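Local coordinates for nitronate monooxygenase family protein (Pseudomonas aeruginosa, PDB 4QIT) that uses flavin mononucleotide and molecular oxygen to carry out the oxidative denitrification of alkyl nitronates, with the toxin propionate 3-nitronate as its best substrate, at residues C161-E166 and V180-E185; P165-L170 and R190-P195; L60-R65 and L129-A134. The protein carries 1 engineered substitution. One frame throughout, in Å; residues are numbered along the deposited sequence.

Contact 1 (C161-E166 and V180-E185); sequences CATTPE and VAQGIE. With FMN (flavin mononucleotide), chain C.
Val180 stands directly beside Cys161 in the neighbouring parallel strand, and its carbonyl O accepts the N-H of Ala162 over 2.9 Å at a nearly straight 164°. The same oxygen is approached by a CA-H...O contact from Cys161 CA at 3.2 Å. Branched and apolar, Val180 suits a buried strand; its side chain lies on the same face of the sheet as Cys161. On the other face Ala181 pairs with Ala162; the small methyl of Ala181 fits under helix 204-212, against Leu207 and Leu211. At Gln182 the bonding direction reverses: its backbone N donates to Ala162 O over 3.0 Å, which completes the parallel pattern. Gln182 CB rests against Cys161 SG at 3.5 Å, the thiol standing anti to its own backbone N (chi1 179°). Beyond CG the chain of Gln182 is extended and lies alongside Thr163, pointing the same way, with Gln182 OE1 3.6 Å from Thr163 CG2. The amide ends at the cofactor: Gln182 NE2 donates to O3' of the flavin mononucleotide ribityl chain over 3.1 Å, and also to Ser189 O, while OE1 accepts Gly191 N. An amide, both donor and acceptor, suits this place. Three polar partners hold the Gln182 amide at the C-terminal end of its strand, consistent with the paired strand and the loop at 189-191 together presenting a neutral donor to the FMN hydroxyl.

Contact 2 (P165-L170 and R190-P195); sequences PEEAAL and RGVFEP
Glu167 OE2 is gripped by two donors: the backbone N of Phe193, 2.8 Å from OE2 with an N-H...O angle of 178°, and a water that donates to it. That water also accepts the N-H of Glu194, its oxygen 2.8 Å from Glu194 N, so one carboxylate oxygen serves two successive amides of the loop, the second through the water. Phe193 N comes from above the carboxylate plane. The other oxygen, OE1, is hydrogen-bonded to Thr163 OG1, and with both oxygens engaged the carboxylate is fixed in its rotation. Glutamate suits the place because its extended chain (chi2 169°) carries the acid from the helix to the loop, and its methylenes cover an aromatic ring on the way. Glu167 CG lies over one face of the Phe193 ring, offset toward the rim, in a CH-pi contact 3.8 Å from the ring centroid. The carboxylate plane is turned only 15° from the ring, with Glu167 CD 3.6 Å from Phe193 CD1, and the two side chains slide past each other in opposite directions. Near the same ring Leu170 brings CD1 to 3.8 Å from Phe193 CD2, an apolar contact at the more exposed side of the pairing, where leucine on the helix surface is partly covered by the ring. Val192 CG1 also approaches Glu167 OE2, at 3.8 Å. Glu167 and Leu170 tie helix 165-173 to the loop after strand 188-189, which is part of the long connection from strand 178-182 to helix 204-212 in this TIM barrel, where extended beta-alpha loops border the FMN site.

Contact 3 (L60-R65 and L129-A134); sequences LIREVR and LEERPA
Arg62 grips the carboxylate of Glu131 side-on with two nitrogens, one to each oxygen, in a bidentate salt bridge. Arg62 NH2 donates to Glu131 OE2 over 2.9 Å, using the syn lone pair of that oxygen, while Arg62 NE reaches Glu131 OE1 over 3.1 Å, a straighter bond at 170°. The flat groups are not coplanar: guanidinium and carboxylate are turned 54° apart, and NE approaches OE1 from above the carboxylate plane. Arginine suits the place because its extended chain runs from the exposed face of helix 54-65 to the acid, which it crosses at about a right angle; Glu131 is instead bent at chi2 (-56°). Arg58, on the same helix, forms salt bridges with both Glu131 OE2 and Glu130, so Glu131 OE2 is shared by two arginines, Arg62 and Arg58. Glu131 OE1 also accepts a hydrogen bond from a water, the water oxygen lying 2.7 Å from it; the same water weakly accepts from Arg65 NE. Arg65 ends in two weak bonds from a single nitrogen: Arg65 NH2 lies 2.8 Å from Glu131 O and Arg65 NH2 lies 2.6 Å from Arg132 O, the latter carbonyl near the guanidinium plane at its edge. The carbonyls lie where helix 124-131 ends and Arg132 adopts positive phi. The apolar packing is slight: Ile61 CG2 meets Glu131 CB at 4.2 Å, and Ile61 and Pro133 both lean on strand 72-77, on Phe72 and Val74 respectively. The chemistry therefore places a cationic helix face against an acidic side chain and the backbone carbonyls at the C-terminal end of another helix, where the arginine charge would probably offset the negative end of the helix dipole.

Overall arrangement
Contact 3 comes first along the chain, closing before contacts 1 and 2 open from the same region around Pro165 and Glu166. Contacts 1 and 2 have centres 7 Å apart and share helix 165-173; they touch where Gln182 OE1 meets Gly191 N. Contact 3 lies about 27 Å from contact 1 and 28 Å from contact 2, centre to centre, joining helices 54-65 and 124-131. The parallel sheet links the two regions, with strands 135-139 and 72-77 following 157-162 in the order across it. Contacts 1 and 2 thus sit on the FMN side of the barrel, whereas contact 3 packs two outer helices together away from the cofactor.

Contact 1 (C161-E166 and V180-E185)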
loop_
_atom_site.group_PDB
_atom_site.type_symbol
_atom_site.label_atom_id
_atom_site.label_comp_id
_atom_site.label_asym_id
_atom_site.label_seq_id
_atom_site.Cartn_x
_atom_site.Cartn_y
_atom_site.Cartn_z
ATOM N N CYS A 161 11.798 11.279 -7.326
ATOM C CA CYS A 161 10.870 10.360 -6.688
ATOM C C CYS A 161 11.392 9.872 -5.334
ATOM O O CYS A 161 12.595 9.591 -5.177
ATOM C CB CYS A 161 10.654 9.167 -7.611
ATOM S SG CYS A 161 9.555 7.925 -6.956
ATOM N N ALA A 162 10.499 9.782 -4.354
ATOM C CA ALA A 162 10.834 9.192 -3.054
ATOM C C ALA A 162 9.699 8.290 -2.600
ATOM O O ALA A 162 8.532 8.555 -2.923
ATOM C CB ALA A 162 11.084 10.276 -2.024
ATOM N N THR A 163 10.028 7.239 -1.846
ATOM C CA THR A 163 9.013 6.303 -1.349
ATOM C C THR A 163 8.805 6.377 0.158
ATOM O O THR A 163 7.911 5.727 0.688
ATOM C CB THR A 163 9.305 4.828 -1.737
ATOM O OG1 THR A 163 10.459 4.358 -1.025
ATOM C CG2 THR A 163 9.492 4.683 -3.241
ATOM N N THR A 164 9.642 7.154 0.846
ATOM C CA THR A 164 9.572 7.257 2.306
ATOM C C THR A 164 9.946 8.666 2.721
ATOM O O THR A 164 10.595 9.383 1.960
ATOM C CB THR A 164 10.586 6.323 3.014
ATOM O OG1 THR A 164 11.919 6.773 2.725
ATOM C CG2 THR A 164 10.410 4.869 2.585
ATOM N N PRO A 165 9.567 9.057 3.943
ATOM C CA PRO A 165 10.020 10.345 4.487
ATOM C C PRO A 165 11.546 10.468 4.523
ATOM O O PRO A 165 12.074 11.568 4.302
ATOM C CB PRO A 165 9.459 10.319 5.905
ATOM C CG PRO A 165 8.184 9.533 5.768
ATOM C CD PRO A 165 8.540 8.433 4.801
ATOM N N GLU A 166 12.248 9.368 4.779
ATOM C CA GLU A 166 13.711 9.402 4.791
ATOM C C GLU A 166 14.263 9.711 3.395
ATOM O O GLU A 166 15.192 10.504 3.240
ATOM C CB GLU A 166 14.291 8.091 5.343
ATOM C CG GLU A 166 13.972 7.805 6.826
ATOM C CD GLU A 166 12.501 7.514 7.107
ATOM O OE1 GLU A 166 11.779 7.043 6.196
ATOM O OE2 GLU A 166 12.056 7.758 8.249
ATOM N N VAL A 180 8.327 13.620 -5.879
ATOM C CA VAL A 180 7.255 12.759 -6.375
ATOM C C VAL A 180 7.109 11.616 -5.385
ATOM O O VAL A 180 7.978 10.743 -5.279
ATOM C CB VAL A 180 7.555 12.215 -7.770
ATOM C CG1 VAL A 180 6.423 11.307 -8.234
ATOM C CG2 VAL A 180 7.768 13.364 -8.769
ATOM N N ALA A 181 6.017 11.644 -4.637
ATOM C CA ALA A 181 5.764 10.668 -3.592
ATOM C C ALA A 181 5.147 9.434 -4.219
ATOM O O ALA A 181 3.964 9.446 -4.567
ATOM C CB ALA A 181 4.830 11.255 -2.569
ATOM N N GLN A 182 5.936 8.373 -4.351
ATOM C CA GLN A 182 5.453 7.150 -4.979
ATOM C C GLN A 182 4.963 6.148 -3.945
ATOM O O GLN A 182 5.763 5.562 -3.195
ATOM C CB GLN A 182 6.549 6.514 -5.829
ATOM C CG GLN A 182 6.039 5.364 -6.669
ATOM C CD GLN A 182 7.155 4.444 -7.150
ATOM O OE1 GLN A 182 7.925 3.933 -6.344
ATOM N NE2 GLN A 182 7.232 4.217 -8.464
ATOM N N GLY A 183 3.654 5.925 -3.938
ATOM C CA GLY A 183 3.044 4.964 -3.034
ATOM C C GLY A 183 3.183 3.543 -3.558
ATOM O O GLY A 183 3.512 3.318 -4.739
ATOM N N ILE A 184 2.890 2.578 -2.680
ATOM C CA ILE A 184 2.991 1.164 -3.019
ATOM C C ILE A 184 2.082 0.803 -4.202
ATOM O O ILE A 184 2.371 -0.133 -4.945
ATOM C CB ILE A 184 2.711 0.251 -1.780
ATOM C CG1 ILE A 184 3.268 -1.169 -1.986
ATOM C CG2 ILE A 184 1.233 0.186 -1.482
ATOM C CD1 ILE A 184 4.739 -1.235 -2.284
ATOM N N GLU A 185 1.019 1.581 -4.393
ATOM C CA GLU A 185 0.078 1.375 -5.499
ATOM C C GLU A 185 0.719 1.484 -6.872
ATOM O O GLU A 185 0.199 0.932 -7.850
ATOM C CB GLU A 185 -1.030 2.431 -5.443
ATOM C CG GLU A 185 -2.113 2.199 -4.402
ATOM C CD GLU A 185 -1.863 2.865 -3.061
ATOM O OE1 GLU A 185 -0.691 3.012 -2.636
ATOM O OE2 GLU A 185 -2.863 3.229 -2.404
HETATM N N1 FMN C . 9.031 5.957 -13.364
HETATM C C2 FMN C . 10.276 6.441 -13.741
HETATM O O2 FMN C . 10.865 7.213 -12.995
HETATM N N3 FMN C . 10.849 6.096 -14.944
HETATM C C4 FMN C . 10.175 5.224 -15.773
HETATM O O4 FMN C . 10.651 4.877 -16.850
HETATM C C4A FMN C . 8.939 4.731 -15.397
HETATM N N5 FMN C . 8.300 3.865 -16.244
HETATM C C5A FMN C . 7.061 3.365 -15.923
HETATM C C6 FMN C . 6.446 2.502 -16.820
HETATM C C7 FMN C . 5.197 1.983 -16.550
HETATM C C7M FMN C . 4.588 1.075 -17.581
HETATM C C8 FMN C . 4.558 2.309 -15.353
HETATM C C8M FMN C . 3.206 1.734 -15.038
HETATM C C9 FMN C . 5.185 3.174 -14.449
HETATM C C9A FMN C . 6.445 3.716 -14.730
HETATM N N10 FMN C . 7.093 4.588 -13.854
HETATM C C10 FMN C . 8.349 5.089 -14.191
HETATM C "C1'" FMN C . 6.458 4.957 -12.538
HETATM C "C2'" FMN C . 5.654 6.245 -12.600
HETATM O "O2'" FMN C . 6.531 7.341 -12.621
HETATM C "C3'" FMN C . 4.757 6.389 -11.378
HETATM O "O3'" FMN C . 5.446 6.110 -10.178
HETATM C "C4'" FMN C . 3.634 5.385 -11.511
HETATM O "O4'" FMN C . 3.263 5.268 -12.872
HETATM C "C5'" FMN C . 2.438 5.888 -10.721
HETATM O "O5'" FMN C . 1.624 4.766 -10.563
HETATM P P FMN C . 0.298 4.570 -11.419
HETATM O O1P FMN C . -0.181 5.907 -11.919
HETATM O O2P FMN C . -0.686 3.875 -10.529
HETATM O O3P FMN C . 0.707 3.715 -12.573
#

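Contact 2 (P165-L170 and R190-P195)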
loop_
_atom_site.group_PDB
_atom_site.type_symbol
_atom_site.label_atom_id
_atom_site.label_comp_id
_atom_site.label_asym_id
_atom_site.label_seq_id
_atom_site.Cartn_x
_atom_site.Cartn_y
_atom_site.Cartn_z
ATOM N N PRO A 165 9.567 9.057 3.943
ATOM C CA PRO A 165 10.020 10.345 4.487
ATOM C C PRO A 165 11.546 10.468 4.523
ATOM O O PRO A 165 12.074 11.568 4.302
ATOM C CB PRO A 165 9.459 10.319 5.905
ATOM C CG PRO A 165 8.184 9.533 5.768
ATOM C CD PRO A 165 8.540 8.433 4.801
ATOM N N GLU A 166 12.248 9.368 4.779
ATOM C CA GLU A 166 13.711 9.402 4.791
ATOM C C GLU A 166 14.263 9.711 3.395
ATOM O O GLU A 166 15.192 10.504 3.240
ATOM C CB GLU A 166 14.291 8.091 5.343
ATOM C CG GLU A 166 13.972 7.805 6.826
ATOM C CD GLU A 166 12.501 7.514 7.107
ATOM O OE1 GLU A 166 11.779 7.043 6.196
ATOM O OE2 GLU A 166 12.056 7.758 8.249
ATOM N N GLU A 167 13.678 9.102 2.366
ATOM C CA GLU A 167 14.098 9.404 1.006
ATOM C C GLU A 167 13.722 10.835 0.626
ATOM O O GLU A 167 14.477 11.512 -0.074
ATOM C CB GLU A 167 13.535 8.370 0.019
ATOM C CG GLU A 167 14.236 7.013 0.155
ATOM C CD GLU A 167 13.550 5.896 -0.610
ATOM O OE1 GLU A 167 12.474 6.140 -1.207
ATOM O OE2 GLU A 167 14.081 4.761 -0.604
ATOM N N ALA A 168 12.572 11.300 1.104
ATOM C CA ALA A 168 12.146 12.673 0.844
ATOM C C ALA A 168 13.125 13.680 1.455
ATOM O O ALA A 168 13.372 14.732 0.868
ATOM C CB ALA A 168 10.745 12.903 1.370
ATOM N N ALA A 169 13.690 13.349 2.617
ATOM C CA ALA A 169 14.690 14.215 3.248
ATOM C C ALA A 169 15.936 14.348 2.374
ATOM O O ALA A 169 16.552 15.417 2.302
ATOM C CB ALA A 169 15.053 13.692 4.627
ATOM N N LEU A 170 16.304 13.258 1.709
ATOM C CA LEU A 170 17.452 13.271 0.808
ATOM C C LEU A 170 17.147 14.091 -0.446
ATOM O O LEU A 170 18.026 14.770 -0.985
ATOM C CB LEU A 170 17.876 11.839 0.446
ATOM C CG LEU A 170 18.339 10.969 1.618
ATOM C CD1 LEU A 170 18.616 9.524 1.196
ATOM C CD2 LEU A 170 19.580 11.579 2.259
ATOM N N ARG A 190 9.717 0.328 -8.398
ATOM C CA ARG A 190 9.654 1.076 -7.147
ATOM C C ARG A 190 10.849 2.020 -7.013
ATOM O O ARG A 190 11.981 1.653 -7.311
ATOM C CB ARG A 190 9.551 0.137 -5.949
ATOM C CG ARG A 190 8.172 -0.509 -5.901
ATOM C CD ARG A 190 7.777 -1.109 -4.579
ATOM N NE ARG A 190 8.018 -0.270 -3.398
ATOM C CZ ARG A 190 7.376 0.851 -3.070
ATOM N NH1 ARG A 190 6.439 1.374 -3.849
ATOM N NH2 ARG A 190 7.687 1.457 -1.934
ATOM N N GLY A 191 10.590 3.238 -6.548
ATOM C CA GLY A 191 11.631 4.251 -6.464
ATOM C C GLY A 191 12.543 4.133 -5.258
ATOM O O GLY A 191 13.246 5.089 -4.934
ATOM N N VAL A 192 12.533 2.979 -4.590
ATOM C CA VAL A 192 13.348 2.752 -3.393
ATOM C C VAL A 192 14.831 3.004 -3.668
ATOM O O VAL A 192 15.384 2.478 -4.640
ATOM C CB VAL A 192 13.174 1.313 -2.878
ATOM C CG1 VAL A 192 14.058 1.087 -1.638
ATOM C CG2 VAL A 192 11.722 1.024 -2.557
ATOM N N PHE A 193 15.471 3.818 -2.828
ATOM C CA PHE A 193 16.868 4.203 -3.066
ATOM C C PHE A 193 17.826 3.030 -2.863
ATOM O O PHE A 193 18.706 2.788 -3.697
ATOM C CB PHE A 193 17.300 5.350 -2.135
ATOM C CG PHE A 193 16.791 6.718 -2.532
ATOM C CD1 PHE A 193 15.681 6.878 -3.353
ATOM C CD2 PHE A 193 17.429 7.857 -2.048
ATOM C CE1 PHE A 193 15.227 8.152 -3.697
ATOM C CE2 PHE A 193 16.984 9.129 -2.389
ATOM C CZ PHE A 193 15.875 9.275 -3.217
ATOM N N GLU A 194 17.653 2.330 -1.744
ATOM C CA GLU A 194 18.560 1.262 -1.338
ATOM C C GLU A 194 17.749 0.040 -0.957
ATOM O O GLU A 194 17.470 -0.186 0.220
ATOM C CB GLU A 194 19.407 1.718 -0.140
ATOM C CG GLU A 194 20.307 2.911 -0.441
ATOM C CD GLU A 194 21.127 3.354 0.752
ATOM O OE1 GLU A 194 20.537 3.812 1.753
ATOM O OE2 GLU A 194 22.367 3.241 0.688
ATOM N N PRO A 195 17.331 -0.741 -1.958
ATOM C CA PRO A 195 16.418 -1.850 -1.665
ATOM C C PRO A 195 17.042 -2.932 -0.784
ATOM O O PRO A 195 16.308 -3.703 -0.180
ATOM C CB PRO A 195 16.032 -2.393 -3.050
ATOM C CG PRO A 195 16.973 -1.754 -4.032
ATOM C CD PRO A 195 17.540 -0.519 -3.401
HETATM O O HOH W 1 16.154 3.257 0.446
#

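Contact 3 (L60-R65 and L129-A134)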
loop_
_atom_site.group_PDB
_atom_site.type_symbol
_atom_site.label_atom_id
_atom_site.label_comp_id
_atom_site.label_asym_id
_atom_site.label_seq_id
_atom_site.Cartn_x
_atom_site.Cartn_y
_atom_site.Cartn_z
ATOM N N LEU A 60 15.174 12.780 -29.026
ATOM C CA LEU A 60 13.857 12.562 -28.436
ATOM C C LEU A 60 13.268 13.842 -27.846
ATOM O O LEU A 60 12.075 14.111 -27.992
ATOM C CB LEU A 60 13.932 11.474 -27.361
ATOM C CG LEU A 60 14.062 10.050 -27.900
ATOM C CD1 LEU A 60 14.419 9.094 -26.782
ATOM C CD2 LEU A 60 12.768 9.614 -28.590
ATOM N N ILE A 61 14.105 14.628 -27.173
ATOM C CA ILE A 61 13.670 15.901 -26.608
ATOM C C ILE A 61 13.242 16.838 -27.739
ATOM O O ILE A 61 12.211 17.516 -27.657
ATOM C CB ILE A 61 14.791 16.538 -25.759
ATOM C CG1 ILE A 61 15.031 15.706 -24.498
ATOM C CG2 ILE A 61 14.466 17.977 -25.379
ATOM C CD1 ILE A 61 16.260 16.129 -23.715
ATOM N N ARG A 62 14.015 16.844 -28.818
ATOM C CA ARG A 62 13.683 17.687 -29.954
ATOM C C ARG A 62 12.410 17.223 -30.649
ATOM O O ARG A 62 11.640 18.048 -31.147
ATOM C CB ARG A 62 14.865 17.773 -30.917
ATOM C CG ARG A 62 16.027 18.504 -30.281
ATOM C CD ARG A 62 17.181 18.730 -31.227
ATOM N NE ARG A 62 18.232 19.496 -30.564
ATOM C CZ ARG A 62 19.296 20.000 -31.179
ATOM N NH1 ARG A 62 19.453 19.826 -32.484
ATOM N NH2 ARG A 62 20.199 20.682 -30.487
ATOM N N GLU A 63 12.165 15.915 -30.660
ATOM C CA GLU A 63 10.917 15.413 -31.229
ATOM C C GLU A 63 9.708 15.946 -30.460
ATOM O O GLU A 63 8.709 16.353 -31.063
ATOM C CB GLU A 63 10.890 13.881 -31.263
ATOM C CG GLU A 63 11.822 13.265 -32.302
ATOM C CD GLU A 63 11.709 11.749 -32.376
ATOM O OE1 GLU A 63 12.673 11.103 -32.848
ATOM O OE2 GLU A 63 10.660 11.202 -31.968
ATOM N N VAL A 64 9.786 15.930 -29.132
ATOM C CA VAL A 64 8.698 16.474 -28.317
ATOM C C VAL A 64 8.458 17.947 -28.655
ATOM O O VAL A 64 7.316 18.365 -28.843
ATOM C CB VAL A 64 8.976 16.323 -26.804
ATOM C CG1 VAL A 64 7.796 16.817 -25.990
ATOM C CG2 VAL A 64 9.274 14.860 -26.460
ATOM N N ARG A 65 9.540 18.715 -28.760
ATOM C CA ARG A 65 9.436 20.142 -29.066
ATOM C C ARG A 65 8.853 20.427 -30.442
ATOM O O ARG A 65 8.304 21.507 -30.670
ATOM C CB ARG A 65 10.794 20.832 -28.925
ATOM C CG ARG A 65 11.202 21.084 -27.493
ATOM C CD ARG A 65 12.254 22.184 -27.401
ATOM N NE ARG A 65 13.021 22.105 -26.160
ATOM C CZ ARG A 65 12.836 22.894 -25.107
ATOM N NH1 ARG A 65 11.913 23.846 -25.135
ATOM N NH2 ARG A 65 13.585 22.742 -24.028
ATOM N N LEU A 129 21.727 20.425 -20.148
ATOM C CA LEU A 129 22.001 21.846 -19.945
ATOM C C LEU A 129 21.892 22.606 -21.267
ATOM O O LEU A 129 21.545 23.789 -21.290
ATOM C CB LEU A 129 23.382 22.048 -19.308
ATOM C CG LEU A 129 23.548 21.502 -17.886
ATOM C CD1 LEU A 129 24.980 21.688 -17.418
ATOM C CD2 LEU A 129 22.584 22.166 -16.925
ATOM N N GLU A 130 22.163 21.914 -22.368
ATOM C CA GLU A 130 22.032 22.514 -23.693
ATOM C C GLU A 130 20.572 22.580 -24.142
ATOM O O GLU A 130 20.112 23.605 -24.651
ATOM C CB GLU A 130 22.834 21.718 -24.723
ATOM C CG GLU A 130 24.346 21.784 -24.558
ATOM C CD GLU A 130 25.059 20.832 -25.502
ATOM O OE1 GLU A 130 25.902 21.299 -26.297
ATOM O OE2 GLU A 130 24.779 19.614 -25.445
ATOM N N GLU A 131 19.843 21.482 -23.961
ATOM C CA GLU A 131 18.477 21.381 -24.478
ATOM C C GLU A 131 17.434 22.066 -23.592
ATOM O O GLU A 131 16.393 22.508 -24.085
ATOM C CB GLU A 131 18.093 19.914 -24.711
ATOM C CG GLU A 131 18.933 19.200 -25.764
ATOM C CD GLU A 131 18.934 19.903 -27.113
ATOM O OE1 GLU A 131 17.853 20.324 -27.585
ATOM O OE2 GLU A 131 20.023 20.029 -27.711
ATOM N N ARG A 132 17.712 22.128 -22.293
ATOM C CA ARG A 132 16.854 22.810 -21.321
ATOM C C ARG A 132 15.362 22.469 -21.403
ATOM O O ARG A 132 14.533 23.345 -21.659
ATOM C CB ARG A 132 17.043 24.329 -21.417
ATOM C CG ARG A 132 18.494 24.756 -21.288
ATOM C CD ARG A 132 18.664 26.270 -21.322
ATOM N NE ARG A 132 20.057 26.632 -21.588
ATOM C CZ ARG A 132 20.631 27.771 -21.210
ATOM N NH1 ARG A 132 19.937 28.677 -20.533
ATOM N NH2 ARG A 132 21.905 28.001 -21.505
ATOM N N PRO A 133 15.011 21.195 -21.171
ATOM C CA PRO A 133 13.585 20.895 -21.025
ATOM C C PRO A 133 13.061 21.600 -19.778
ATOM O O PRO A 133 13.844 21.904 -18.879
ATOM C CB PRO A 133 13.567 19.374 -20.841
ATOM C CG PRO A 133 14.915 19.034 -20.291
ATOM C CD PRO A 133 15.866 20.026 -20.903
ATOM N N ALA A 134 11.763 21.878 -19.722
ATOM C CA ALA A 134 11.205 22.598 -18.584
ATOM C C ALA A 134 11.407 21.852 -17.268
ATOM O O ALA A 134 11.635 22.468 -16.223
ATOM C CB ALA A 134 9.730 22.882 -18.811
HETATM O O HOH W 2 15.291 21.131 -27.623
#